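Local coordinates for protein amino Transferase (Eubacterium rectale, PDB 3ELE) that probably transfers amino groups between amino acids and keto acids using pyridoxal-5'-phosphate, as a class I and II aminotransferase, at residues N36-S41 against M386-K391; S113-A118 against G258-P263; G209-I214 against E265-A270; A347-A352 against I359-G364. All coordinates share one frame; numbering follows the deposited sequence.

Interaction 1 of 4, residues N36-S41 against M386-K391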
loop_
_atom_site.group_PDB
_atom_site.type_symbol
_atom_site.label_atom_id
_atom_site.label_comp_id
_atom_site.label_asym_id
_atom_site.label_seq_id
_atom_site.Cartn_x
_atom_site.Cartn_y
_atom_site.Cartn_z
ATOM N N ASN A 36 17.551 -29.803 -15.558
ATOM C CA ASN A 36 18.221 -29.370 -16.792
ATOM C C ASN A 36 17.874 -27.939 -17.272
ATOM O O ASN A 36 18.177 -27.589 -18.421
ATOM C CB ASN A 36 17.920 -30.393 -17.896
ATOM C CG ASN A 36 18.381 -31.787 -17.533
ATOM O OD1 ASN A 36 19.541 -31.993 -17.181
ATOM N ND2 ASN A 36 17.488 -32.759 -17.645
ATOM N N VAL A 37 17.249 -27.139 -16.397
ATOM C CA VAL A 37 16.918 -25.733 -16.656
ATOM C C VAL A 37 17.661 -24.913 -15.587
ATOM O O VAL A 37 17.511 -25.165 -14.390
ATOM C CB VAL A 37 15.401 -25.465 -16.613
ATOM C CG1 VAL A 37 15.117 -23.984 -16.807
ATOM C CG2 VAL A 37 14.688 -26.288 -17.679
ATOM N N TYR A 38 18.459 -23.946 -16.037
ATOM C CA TYR A 38 19.316 -23.139 -15.164
ATOM C C TYR A 38 18.793 -21.716 -15.134
ATOM O O TYR A 38 19.265 -20.811 -15.842
ATOM C CB TYR A 38 20.770 -23.283 -15.609
ATOM C CG TYR A 38 21.091 -24.756 -15.856
ATOM C CD1 TYR A 38 21.194 -25.646 -14.797
ATOM C CD2 TYR A 38 21.231 -25.257 -17.154
ATOM C CE1 TYR A 38 21.462 -27.034 -15.016
ATOM C CE2 TYR A 38 21.520 -26.653 -17.394
ATOM C CZ TYR A 38 21.622 -27.528 -16.320
ATOM O OH TYR A 38 21.903 -28.888 -16.560
ATOM N N ASP A 39 17.793 -21.550 -14.274
ATOM C CA ASP A 39 17.087 -20.296 -14.106
ATOM C C ASP A 39 17.726 -19.378 -13.074
ATOM O O ASP A 39 17.574 -19.593 -11.857
ATOM C CB ASP A 39 15.628 -20.594 -13.737
ATOM C CG ASP A 39 14.782 -19.356 -13.577
ATOM O OD1 ASP A 39 15.169 -18.249 -14.047
ATOM O OD2 ASP A 39 13.693 -19.521 -12.969
ATOM N N PHE A 40 18.408 -18.341 -13.587
ATOM C CA PHE A 40 19.009 -17.289 -12.781
ATOM C C PHE A 40 18.299 -15.948 -13.016
ATOM O O PHE A 40 18.908 -14.903 -12.787
ATOM C CB PHE A 40 20.497 -17.108 -13.134
ATOM C CG PHE A 40 21.310 -18.368 -13.087
ATOM C CD1 PHE A 40 21.908 -18.799 -11.899
ATOM C CD2 PHE A 40 21.538 -19.093 -14.248
ATOM C CE1 PHE A 40 22.686 -19.949 -11.874
ATOM C CE2 PHE A 40 22.304 -20.254 -14.229
ATOM C CZ PHE A 40 22.882 -20.676 -13.043
ATOM N N SER A 41 17.016 -15.959 -13.407
ATOM C CA SER A 41 16.280 -14.728 -13.764
ATOM C C SER A 41 15.694 -13.889 -12.603
ATOM O O SER A 41 16.297 -12.900 -12.215
ATOM C CB SER A 41 15.193 -15.034 -14.811
ATOM O OG SER A 41 14.160 -15.836 -14.262
HETATM N N MSE A 386 27.197 -25.661 -14.764
HETATM C CA MSE A 386 28.561 -25.384 -15.296
HETATM C C MSE A 386 28.892 -25.924 -16.683
HETATM O O MSE A 386 29.477 -25.194 -17.482
HETATM C CB MSE A 386 29.660 -25.691 -14.257
HETATM C CG MSE A 386 29.610 -24.725 -13.066
HETATM SE SE MSE A 386 29.952 -22.897 -13.600
HETATM C CE MSE A 386 29.120 -21.953 -12.150
ATOM N N PRO A 387 28.554 -27.196 -16.971
ATOM C CA PRO A 387 28.705 -27.690 -18.342
ATOM C C PRO A 387 27.945 -26.880 -19.413
ATOM O O PRO A 387 28.462 -26.723 -20.510
ATOM C CB PRO A 387 28.178 -29.134 -18.249
ATOM C CG PRO A 387 28.467 -29.517 -16.840
ATOM C CD PRO A 387 28.144 -28.283 -16.061
ATOM N N ALA A 388 26.759 -26.355 -19.094
ATOM C CA ALA A 388 26.017 -25.505 -20.052
ATOM C C ALA A 388 26.746 -24.157 -20.228
ATOM O O ALA A 388 26.906 -23.699 -21.355
ATOM C CB ALA A 388 24.565 -25.327 -19.637
ATOM N N PHE A 389 27.183 -23.545 -19.119
ATOM C CA PHE A 389 28.035 -22.333 -19.161
ATOM C C PHE A 389 29.313 -22.509 -19.994
ATOM O O PHE A 389 29.690 -21.607 -20.748
ATOM C CB PHE A 389 28.421 -21.846 -17.759
ATOM C CG PHE A 389 27.362 -21.010 -17.106
ATOM C CD1 PHE A 389 27.045 -19.752 -17.627
ATOM C CD2 PHE A 389 26.695 -21.453 -15.961
ATOM C CE1 PHE A 389 26.072 -18.953 -17.030
ATOM C CE2 PHE A 389 25.703 -20.657 -15.353
ATOM C CZ PHE A 389 25.393 -19.414 -15.884
ATOM N N GLU A 390 29.952 -23.664 -19.841
ATOM C CA GLU A 390 31.138 -24.035 -20.600
ATOM C C GLU A 390 30.823 -24.142 -22.098
ATOM O O GLU A 390 31.615 -23.694 -22.931
ATOM C CB GLU A 390 31.685 -25.373 -20.064
ATOM C CG GLU A 390 32.991 -25.870 -20.654
ATOM C CD GLU A 390 33.433 -27.204 -20.035
ATOM O OE1 GLU A 390 32.578 -28.085 -19.755
ATOM O OE2 GLU A 390 34.651 -27.378 -19.851
ATOM N N LYS A 391 29.672 -24.739 -22.429
ATOM C CA LYS A 391 29.240 -24.893 -23.831
ATOM C C LYS A 391 28.896 -23.534 -24.455
ATOM O O LYS A 391 29.234 -23.289 -25.616
ATOM C CB LYS A 391 28.061 -25.864 -23.936
ATOM C CG LYS A 391 27.691 -26.239 -25.363
ATOM C CD LYS A 391 26.763 -27.442 -25.394
ATOM C CE LYS A 391 26.303 -27.754 -26.812
ATOM N NZ LYS A 391 25.445 -28.987 -26.882
#

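Interaction 2 of 4, residues S113-A118 against G258-P263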
loop_
_atom_site.group_PDB
_atom_site.type_symbol
_atom_site.label_atom_id
_atom_site.label_comp_id
_atom_site.label_asym_id
_atom_site.label_seq_id
_atom_site.Cartn_x
_atom_site.Cartn_y
_atom_site.Cartn_z
ATOM N N SER A 113 8.051 5.221 -3.180
ATOM C CA SER A 113 6.900 5.966 -3.717
ATOM C C SER A 113 6.603 7.202 -2.862
ATOM O O SER A 113 6.493 8.321 -3.404
ATOM C CB SER A 113 5.665 5.062 -3.839
ATOM O OG SER A 113 5.888 4.020 -4.781
ATOM N N ILE A 114 6.536 7.001 -1.541
ATOM C CA ILE A 114 6.336 8.091 -0.556
ATOM C C ILE A 114 7.395 9.181 -0.692
ATOM O O ILE A 114 7.053 10.357 -0.673
ATOM C CB ILE A 114 6.350 7.549 0.920
ATOM C CG1 ILE A 114 5.066 6.787 1.213
ATOM C CG2 ILE A 114 6.477 8.671 1.932
ATOM C CD1 ILE A 114 5.131 5.973 2.462
ATOM N N CYS A 115 8.670 8.790 -0.826
ATOM C CA CYS A 115 9.779 9.764 -0.977
ATOM C C CYS A 115 9.676 10.624 -2.243
ATOM O O CYS A 115 9.813 11.841 -2.166
ATOM C CB CYS A 115 11.154 9.092 -0.903
ATOM S SG CYS A 115 11.565 8.465 0.749
ATOM N N PHE A 116 9.420 10.000 -3.389
ATOM C CA PHE A 116 9.299 10.756 -4.645
ATOM C C PHE A 116 8.032 11.611 -4.645
ATOM O O PHE A 116 8.064 12.782 -5.075
ATOM C CB PHE A 116 9.343 9.859 -5.873
ATOM C CG PHE A 116 10.570 8.983 -5.957
ATOM C CD1 PHE A 116 11.851 9.535 -5.894
ATOM C CD2 PHE A 116 10.443 7.602 -6.164
ATOM C CE1 PHE A 116 13.001 8.709 -5.994
ATOM C CE2 PHE A 116 11.567 6.780 -6.275
ATOM C CZ PHE A 116 12.850 7.329 -6.187
ATOM N N ARG A 117 6.938 11.046 -4.121
ATOM C CA ARG A 117 5.667 11.770 -3.990
ATOM C C ARG A 117 5.794 12.992 -3.060
ATOM O O ARG A 117 5.317 14.075 -3.385
ATOM C CB ARG A 117 4.566 10.822 -3.509
ATOM C CG ARG A 117 3.145 11.372 -3.511
ATOM C CD ARG A 117 2.738 11.965 -4.857
ATOM N NE ARG A 117 1.310 12.292 -4.914
ATOM C CZ ARG A 117 0.325 11.487 -5.326
ATOM N NH1 ARG A 117 0.563 10.268 -5.776
ATOM N NH2 ARG A 117 -0.927 11.933 -5.323
ATOM N N ALA A 118 6.463 12.812 -1.919
ATOM C CA ALA A 118 6.700 13.909 -0.961
ATOM C C ALA A 118 7.638 14.983 -1.509
ATOM O O ALA A 118 7.451 16.154 -1.259
ATOM C CB ALA A 118 7.261 13.361 0.378
ATOM N N GLY A 258 8.113 -2.299 5.916
ATOM C CA GLY A 258 9.352 -1.575 5.872
ATOM C C GLY A 258 9.191 -0.220 6.505
ATOM O O GLY A 258 8.288 -0.015 7.316
ATOM N N TYR A 259 10.049 0.710 6.118
ATOM C CA TYR A 259 9.959 2.054 6.662
ATOM C C TYR A 259 10.674 3.087 5.830
ATOM O O TYR A 259 11.429 2.748 4.906
ATOM C CB TYR A 259 10.491 2.116 8.114
ATOM C CG TYR A 259 11.959 1.741 8.330
ATOM C CD1 TYR A 259 13.002 2.629 7.990
ATOM C CD2 TYR A 259 12.311 0.523 8.927
ATOM C CE1 TYR A 259 14.346 2.303 8.204
ATOM C CE2 TYR A 259 13.667 0.197 9.164
ATOM C CZ TYR A 259 14.670 1.098 8.798
ATOM O OH TYR A 259 15.997 0.795 9.006
ATOM N N VAL A 260 10.363 4.340 6.165
ATOM C CA VAL A 260 11.040 5.531 5.693
ATOM C C VAL A 260 11.601 6.166 6.983
ATOM O O VAL A 260 10.860 6.396 7.955
ATOM C CB VAL A 260 10.133 6.533 4.969
ATOM C CG1 VAL A 260 10.917 7.824 4.659
ATOM C CG2 VAL A 260 9.585 5.917 3.660
ATOM N N LEU A 261 12.900 6.437 6.980
ATOM C CA LEU A 261 13.582 7.037 8.115
ATOM C C LEU A 261 13.848 8.488 7.748
ATOM O O LEU A 261 14.495 8.749 6.720
ATOM C CB LEU A 261 14.879 6.282 8.369
ATOM C CG LEU A 261 15.872 6.749 9.420
ATOM C CD1 LEU A 261 15.243 6.872 10.777
ATOM C CD2 LEU A 261 17.045 5.770 9.412
ATOM N N VAL A 262 13.323 9.414 8.559
ATOM C CA VAL A 262 13.487 10.882 8.359
ATOM C C VAL A 262 14.335 11.470 9.530
ATOM O O VAL A 262 13.774 11.797 10.582
ATOM C CB VAL A 262 12.117 11.606 8.257
ATOM C CG1 VAL A 262 12.305 13.101 7.960
ATOM C CG2 VAL A 262 11.246 10.992 7.163
ATOM N N PRO A 263 15.672 11.629 9.351
ATOM C CA PRO A 263 16.526 12.196 10.429
ATOM C C PRO A 263 16.152 13.612 10.862
ATOM O O PRO A 263 15.554 14.350 10.088
ATOM C CB PRO A 263 17.938 12.201 9.801
ATOM C CG PRO A 263 17.862 11.241 8.679
ATOM C CD PRO A 263 16.479 11.310 8.162
#

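Interaction 3 of 4, residues G209-I214 against E265-A270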
loop_
_atom_site.group_PDB
_atom_site.type_symbol
_atom_site.label_atom_id
_atom_site.label_comp_id
_atom_site.label_asym_id
_atom_site.label_seq_id
_atom_site.Cartn_x
_atom_site.Cartn_y
_atom_site.Cartn_z
ATOM N N GLY A 209 20.634 26.622 -4.246
ATOM C CA GLY A 209 19.821 27.188 -3.167
ATOM C C GLY A 209 18.738 26.240 -2.673
ATOM O O GLY A 209 17.700 26.683 -2.180
ATOM N N ARG A 210 18.977 24.930 -2.779
ATOM C CA ARG A 210 17.949 23.951 -2.435
ATOM C C ARG A 210 18.534 22.584 -2.130
ATOM O O ARG A 210 19.416 22.152 -2.875
ATOM C CB ARG A 210 17.008 23.832 -3.627
ATOM C CG ARG A 210 15.721 23.172 -3.335
ATOM C CD ARG A 210 14.749 23.520 -4.421
ATOM N NE ARG A 210 13.466 22.837 -4.282
ATOM C CZ ARG A 210 12.494 22.847 -5.199
ATOM N NH1 ARG A 210 11.358 22.210 -4.939
ATOM N NH2 ARG A 210 12.633 23.475 -6.371
ATOM N N PRO A 211 18.033 21.892 -1.078
ATOM C CA PRO A 211 18.548 20.561 -0.763
ATOM C C PRO A 211 18.367 19.503 -1.853
ATOM O O PRO A 211 17.292 19.414 -2.435
ATOM C CB PRO A 211 17.720 20.150 0.461
ATOM C CG PRO A 211 17.291 21.430 1.073
ATOM C CD PRO A 211 16.999 22.296 -0.102
ATOM N N ILE A 212 19.430 18.747 -2.139
ATOM C CA ILE A 212 19.366 17.591 -3.050
ATOM C C ILE A 212 19.413 16.434 -2.069
ATOM O O ILE A 212 20.422 16.239 -1.383
ATOM C CB ILE A 212 20.547 17.502 -4.031
ATOM C CG1 ILE A 212 20.625 18.747 -4.918
ATOM C CG2 ILE A 212 20.427 16.241 -4.915
ATOM C CD1 ILE A 212 21.909 18.856 -5.711
ATOM N N PHE A 213 18.322 15.687 -1.974
ATOM C CA PHE A 213 18.270 14.538 -1.072
ATOM C C PHE A 213 19.014 13.328 -1.578
ATOM O O PHE A 213 19.193 13.171 -2.773
ATOM C CB PHE A 213 16.821 14.148 -0.762
ATOM C CG PHE A 213 16.182 15.083 0.175
ATOM C CD1 PHE A 213 15.621 16.279 -0.286
ATOM C CD2 PHE A 213 16.224 14.829 1.549
ATOM C CE1 PHE A 213 15.081 17.187 0.613
ATOM C CE2 PHE A 213 15.685 15.723 2.447
ATOM C CZ PHE A 213 15.114 16.894 1.983
ATOM N N ILE A 214 19.502 12.517 -0.642
ATOM C CA ILE A 214 19.984 11.172 -0.938
ATOM C C ILE A 214 18.764 10.323 -0.564
ATOM O O ILE A 214 18.222 10.482 0.523
ATOM C CB ILE A 214 21.187 10.721 -0.080
ATOM C CG1 ILE A 214 22.478 11.366 -0.563
ATOM C CG2 ILE A 214 21.391 9.174 -0.145
ATOM C CD1 ILE A 214 23.747 10.980 0.275
ATOM N N GLU A 265 18.330 15.903 11.309
ATOM C CA GLU A 265 19.293 16.786 10.633
ATOM C C GLU A 265 18.928 17.177 9.211
ATOM O O GLU A 265 19.673 17.915 8.594
ATOM C CB GLU A 265 20.732 16.227 10.689
ATOM C CG GLU A 265 21.322 16.141 12.112
ATOM C CD GLU A 265 20.680 15.073 12.982
ATOM O OE1 GLU A 265 20.220 14.048 12.443
ATOM O OE2 GLU A 265 20.629 15.250 14.207
ATOM N N VAL A 266 17.808 16.690 8.675
ATOM C CA VAL A 266 17.296 17.178 7.389
ATOM C C VAL A 266 16.942 18.659 7.588
ATOM O O VAL A 266 16.703 19.078 8.735
ATOM C CB VAL A 266 16.076 16.382 6.845
ATOM C CG1 VAL A 266 16.491 14.967 6.474
ATOM C CG2 VAL A 266 14.897 16.366 7.832
ATOM N N TYR A 267 16.931 19.426 6.490
ATOM C CA TYR A 267 16.678 20.891 6.475
ATOM C C TYR A 267 15.531 21.340 7.414
ATOM O O TYR A 267 15.647 22.360 8.088
ATOM C CB TYR A 267 16.432 21.398 5.012
ATOM C CG TYR A 267 15.039 21.067 4.515
ATOM C CD1 TYR A 267 14.655 19.727 4.248
ATOM C CD2 TYR A 267 14.059 22.054 4.429
ATOM C CE1 TYR A 267 13.344 19.411 3.866
ATOM C CE2 TYR A 267 12.753 21.739 4.043
ATOM C CZ TYR A 267 12.408 20.409 3.758
ATOM O OH TYR A 267 11.129 20.085 3.367
ATOM N N ASP A 268 14.448 20.553 7.451
ATOM C CA ASP A 268 13.261 20.814 8.284
ATOM C C ASP A 268 12.524 19.464 8.470
ATOM O O ASP A 268 11.698 19.088 7.647
ATOM C CB ASP A 268 12.374 21.897 7.612
ATOM C CG ASP A 268 11.263 22.430 8.523
ATOM O OD1 ASP A 268 10.755 21.719 9.418
ATOM O OD2 ASP A 268 10.888 23.604 8.329
ATOM N N LYS A 269 12.869 18.736 9.537
ATOM C CA LYS A 269 12.274 17.423 9.837
ATOM C C LYS A 269 10.773 17.461 9.962
ATOM O O LYS A 269 10.102 16.634 9.363
ATOM C CB LYS A 269 12.902 16.791 11.091
ATOM C CG LYS A 269 12.494 15.336 11.349
ATOM C CD LYS A 269 11.317 15.185 12.295
ATOM C CE LYS A 269 10.867 13.765 12.371
ATOM N NZ LYS A 269 9.661 13.663 13.234
ATOM N N ALA A 270 10.240 18.427 10.717
ATOM C CA ALA A 270 8.792 18.542 10.895
ATOM C C ALA A 270 8.081 18.652 9.535
ATOM O O ALA A 270 7.112 17.923 9.274
ATOM C CB ALA A 270 8.450 19.714 11.806
#

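Interaction 4 of 4, residues A347-A352 against I359-G364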
loop_
_atom_site.group_PDB
_atom_site.type_symbol
_atom_site.label_atom_id
_atom_site.label_comp_id
_atom_site.label_asym_id
_atom_site.label_seq_id
_atom_site.Cartn_x
_atom_site.Cartn_y
_atom_site.Cartn_z
ATOM N N ALA A 347 21.624 -10.649 -27.668
ATOM C CA ALA A 347 22.081 -11.725 -28.544
ATOM C C ALA A 347 22.818 -12.793 -27.726
ATOM O O ALA A 347 22.636 -13.994 -27.962
ATOM C CB ALA A 347 22.975 -11.175 -29.650
ATOM N N PHE A 348 23.631 -12.357 -26.760
ATOM C CA PHE A 348 24.300 -13.277 -25.826
ATOM C C PHE A 348 23.301 -14.057 -24.943
ATOM O O PHE A 348 23.485 -15.262 -24.751
ATOM C CB PHE A 348 25.333 -12.546 -24.962
ATOM C CG PHE A 348 25.941 -13.408 -23.880
ATOM C CD1 PHE A 348 26.754 -14.479 -24.213
ATOM C CD2 PHE A 348 25.704 -13.140 -22.530
ATOM C CE1 PHE A 348 27.316 -15.305 -23.208
ATOM C CE2 PHE A 348 26.272 -13.933 -21.530
ATOM C CZ PHE A 348 27.079 -15.018 -21.872
ATOM N N CYS A 349 22.269 -13.381 -24.422
ATOM C CA CYS A 349 21.231 -14.050 -23.608
ATOM C C CYS A 349 20.431 -15.074 -24.406
ATOM O O CYS A 349 19.958 -16.040 -23.811
ATOM C CB CYS A 349 20.295 -13.060 -22.921
ATOM S SG CYS A 349 21.144 -12.196 -21.646
ATOM N N GLU A 350 20.268 -14.845 -25.718
ATOM C CA GLU A 350 19.644 -15.810 -26.632
ATOM C C GLU A 350 20.517 -17.043 -26.799
ATOM O O GLU A 350 19.989 -18.148 -26.799
ATOM C CB GLU A 350 19.329 -15.212 -28.023
ATOM C CG GLU A 350 18.141 -14.235 -28.060
ATOM C CD GLU A 350 16.785 -14.887 -27.752
ATOM O OE1 GLU A 350 16.654 -16.137 -27.797
ATOM O OE2 GLU A 350 15.831 -14.137 -27.470
ATOM N N LYS A 351 21.833 -16.850 -26.953
ATOM C CA LYS A 351 22.782 -17.975 -27.033
ATOM C C LYS A 351 22.804 -18.798 -25.726
ATOM O O LYS A 351 22.882 -20.025 -25.764
ATOM C CB LYS A 351 24.191 -17.495 -27.399
ATOM C CG LYS A 351 24.340 -16.936 -28.820
ATOM C CD LYS A 351 24.157 -18.013 -29.858
ATOM C CE LYS A 351 24.457 -17.542 -31.273
ATOM N NZ LYS A 351 24.247 -18.693 -32.223
ATOM N N ALA A 352 22.724 -18.111 -24.584
ATOM C CA ALA A 352 22.614 -18.759 -23.271
ATOM C C ALA A 352 21.344 -19.602 -23.253
ATOM O O ALA A 352 21.388 -20.769 -22.882
ATOM C CB ALA A 352 22.564 -17.712 -22.156
ATOM N N ILE A 359 19.494 -16.099 -18.124
ATOM C CA ILE A 359 20.173 -14.922 -17.573
ATOM C C ILE A 359 19.522 -13.717 -18.187
ATOM O O ILE A 359 18.866 -13.833 -19.213
ATOM C CB ILE A 359 21.715 -14.965 -17.770
ATOM C CG1 ILE A 359 22.121 -15.158 -19.249
ATOM C CG2 ILE A 359 22.246 -16.080 -16.946
ATOM C CD1 ILE A 359 23.605 -15.245 -19.490
ATOM N N VAL A 360 19.732 -12.558 -17.572
ATOM C CA VAL A 360 19.039 -11.324 -17.932
ATOM C C VAL A 360 20.012 -10.266 -18.455
ATOM O O VAL A 360 20.981 -9.938 -17.772
ATOM C CB VAL A 360 18.297 -10.777 -16.662
ATOM C CG1 VAL A 360 17.623 -9.451 -16.931
ATOM C CG2 VAL A 360 17.257 -11.805 -16.146
ATOM N N ALA A 361 19.730 -9.716 -19.644
ATOM C CA ALA A 361 20.549 -8.643 -20.244
ATOM C C ALA A 361 20.468 -7.417 -19.350
ATOM O O ALA A 361 19.397 -7.102 -18.839
ATOM C CB ALA A 361 20.086 -8.303 -21.668
ATOM N N ALA A 362 21.604 -6.749 -19.148
ATOM C CA ALA A 362 21.684 -5.593 -18.267
ATOM C C ALA A 362 21.354 -4.243 -18.948
ATOM O O ALA A 362 21.443 -3.198 -18.301
ATOM C CB ALA A 362 23.042 -5.553 -17.581
ATOM N N ASP A 363 20.932 -4.273 -20.221
ATOM C CA ASP A 363 20.581 -3.062 -21.000
ATOM C C ASP A 363 19.481 -2.272 -20.294
ATOM O O ASP A 363 19.611 -1.073 -20.104
ATOM C CB ASP A 363 20.102 -3.392 -22.420
ATOM C CG ASP A 363 21.044 -4.340 -23.170
ATOM O OD1 ASP A 363 21.432 -5.366 -22.583
ATOM O OD2 ASP A 363 21.330 -4.103 -24.349
ATOM N N GLY A 364 18.438 -2.979 -19.872
ATOM C CA GLY A 364 17.307 -2.419 -19.122
ATOM C C GLY A 364 17.679 -1.842 -17.762
ATOM O O GLY A 364 16.981 -0.964 -17.266
HETATM O O HOH W 1 19.145 -16.460 -21.192
#

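Interaction 1 of 4, residues N36-S41 against M386-K391
Tyr38 and Phe40 of the segment 36-41 meet Ala388 and Phe389 on helix 379-396. This joins the N-terminal part of the chain to the C-terminal helix, as in the small domain of fold-type I aminotransferases, where the two ends of the chain come together. The anchoring strand is short: 38-39 pairs in parallel with 357-358, and backbone bonds from Tyr38 and Phe40 to Leu358 fix it there.

Tyr38 is directed toward the helix, with CG anti to its carbonyl carbon (chi1 -46°). CE2 of Tyr38 lies 4.0 Å from CB of Ala388, which approaches the ring obliquely. Asp39 faces the other way, toward Phe22 of helix 17-32, and its carboxylate closes an Asx turn.

Phe40 points back toward the helix; its side chain and that of Phe389 come from opposite directions, and their rings meet obliquely. The ring planes are inclined at 47° with centroids 5.5 Å apart, so the pair is neither a parallel stack nor a T-shape. CE2 of Phe40 lies 3.6 Å from both CE2 and CZ of Phe389, while CZ of Phe40 sits in the plane of the Phe389 ring at its edge. Phe389 is also packed against Leu320 and Ile323 of helix 306-323.

Ser41 completes the turn that has Phe40 at its middle, and two bonds to one carboxylate oxygen hold it. OD1 of Asp39 accepts from OG of Ser41 at 2.6 Å, through the syn lone pair, and from the backbone N of Ser41 at 3.0 Å, which comes in from above the carboxylate plane.

Interaction 2 of 4, residues S113-A118 against G258-P263
Val260 is the one residue of strand 258-261 that helix 108-119 touches through the segment 113-118, and it does so with both methyls. The contact is wholly apolar. CG1 of Val260 stands 4.0 Å from SG of Cys115, and CG2 is a looser 4.5 Å from CG2 of Ile114. With CG1 anti to the backbone N, chi1 of 173° turns CG1 to Cys115 and CG2 to Ile114. Cys115 and Val260 also mark the nearest approach of the backbones, their CA atoms being 8.0 Å apart.

No hydrogen bond joins the two segments, but one turn earlier Ser111 OG of the same helix bonds Tyr259 O. The helix bonds internally, as from Ala118 N to Ile114 O at 2.8 Å, while the strand lies between 102-105 and 240-245 in the seven-stranded sheet. This is helix-on-sheet packing in the large domain of the aminotransferase fold, and it extends over the neighbouring strands, Ile114 onto Tyr103 and Cys115 onto Leu241 and Cys243.

At the subunit interface Ala118 is backbone hydrogen-bonded to the second subunit and Arg117 packs on its Met8. Gly107 just before the helix and Ala108 and Ala109 in its first turn line the cofactor pocket. Within 113-118 and 258-263 the contact is van der Waals only, resting on shape and exclusion of water; the directional tie between helix and strand comes from Ser111 to Tyr259 O.

Interaction 3 of 4, residues G209-I214 against E265-A270
Tyr267 faces both Pro211 and Phe213, touching the first with its CB end and the second with its ring. Its CG sits between the backbone N and the carbonyl carbon (chi1 77°), a torsion that leaves CB and CG beside Pro211 and brings CD1 and CE1 to Phe213 CZ. CG of Pro211 comes within 4.0 Å of CB of Tyr267, the two side chains crossing at about a right angle. Phe213 has CG anti to the carbonyl carbon (chi1 -75°), which swings its ring end toward the segment 265-270. CZ of Phe213 lies 3.6 Å from CE1 of Tyr267, in a rim-to-rim meeting with planes at 78°. On the same ring, CE2 of Phe213 is 4.2 Å from CG1 of Val266, again at the edge. The tyrosine hydroxyl is held by Glu271, and Asp268 at the N-cap position accepts from the backbone N of Glu271 through OD1. The contact thus joins the loop entering strand 213-217 and the strand's first residue, just after helix 191-208, to the loop entering helix 269-282; Leu272 of that helix backs Phe213, Val266 and Tyr267, and Val3 of the second subunit packs on Pro211 and Phe213.

Interaction 4 of 4, residues A347-A352 against I359-G364
Cys349 and Ile359 bring the two backbones to their nearest approach, 6.2 Å between CA atoms, where helix 345-353 lies beside the chain leading into strand 360-361. The helix is regular here, Ala352 N bonding to Phe348 O at 3.0 Å, whereas the second segment is extended through Ala361. No direct hydrogen bond joins them. Instead a water 2.8 Å from O of Cys349, to which it can donate, accepts from N of Ile359 at 3.1 Å, bridging the main chains.

Two side chains carry the rest. Ile359 has CG1 placed between the backbone N and the carbonyl carbon (chi1 55°), which sends CD1 toward the helix; there CD1 meets CE2 of Phe348 at 3.6 Å and CB of Ala352 at 3.8 Å. Cys349 lays its SG alongside the extended backbone, 3.5 Å from N of Ala361 and 4.0 Å from CB of the same residue. Val371 of strand 370-374, which pairs with 360-361, also packs on Phe348 and Cys349, a helix-on-sheet layer of the small domain. Chemically, apolar contacts round Ile359 CD1 and Cys349 SG do the packing, while the water links main-chain O of Cys349 and N of Ile359, which make no direct bond to each other.

In the fold
The four contacts fall into two groups on opposite sides of the chain's centre. Interactions 1 and 4 lie together in the small domain, their centres about 13 Å apart, and touch where Ser41 CA packs on Val360 CG2 at 3.9 Å; neither meets the second subunit. Interactions 2 and 3 share the large-domain sheet, are linked by consecutive strand 258-261 and helix 269-282, and both touch that subunit. Interactions 2 and 4 are the buried ones, while 1 and 3 are partly buried and rely on aromatic rings. Interaction 2 is aliphatic and sulfur packing alone; interaction 4 adds a bridging water. No direct hydrogen bond crosses between the segments in any of the four.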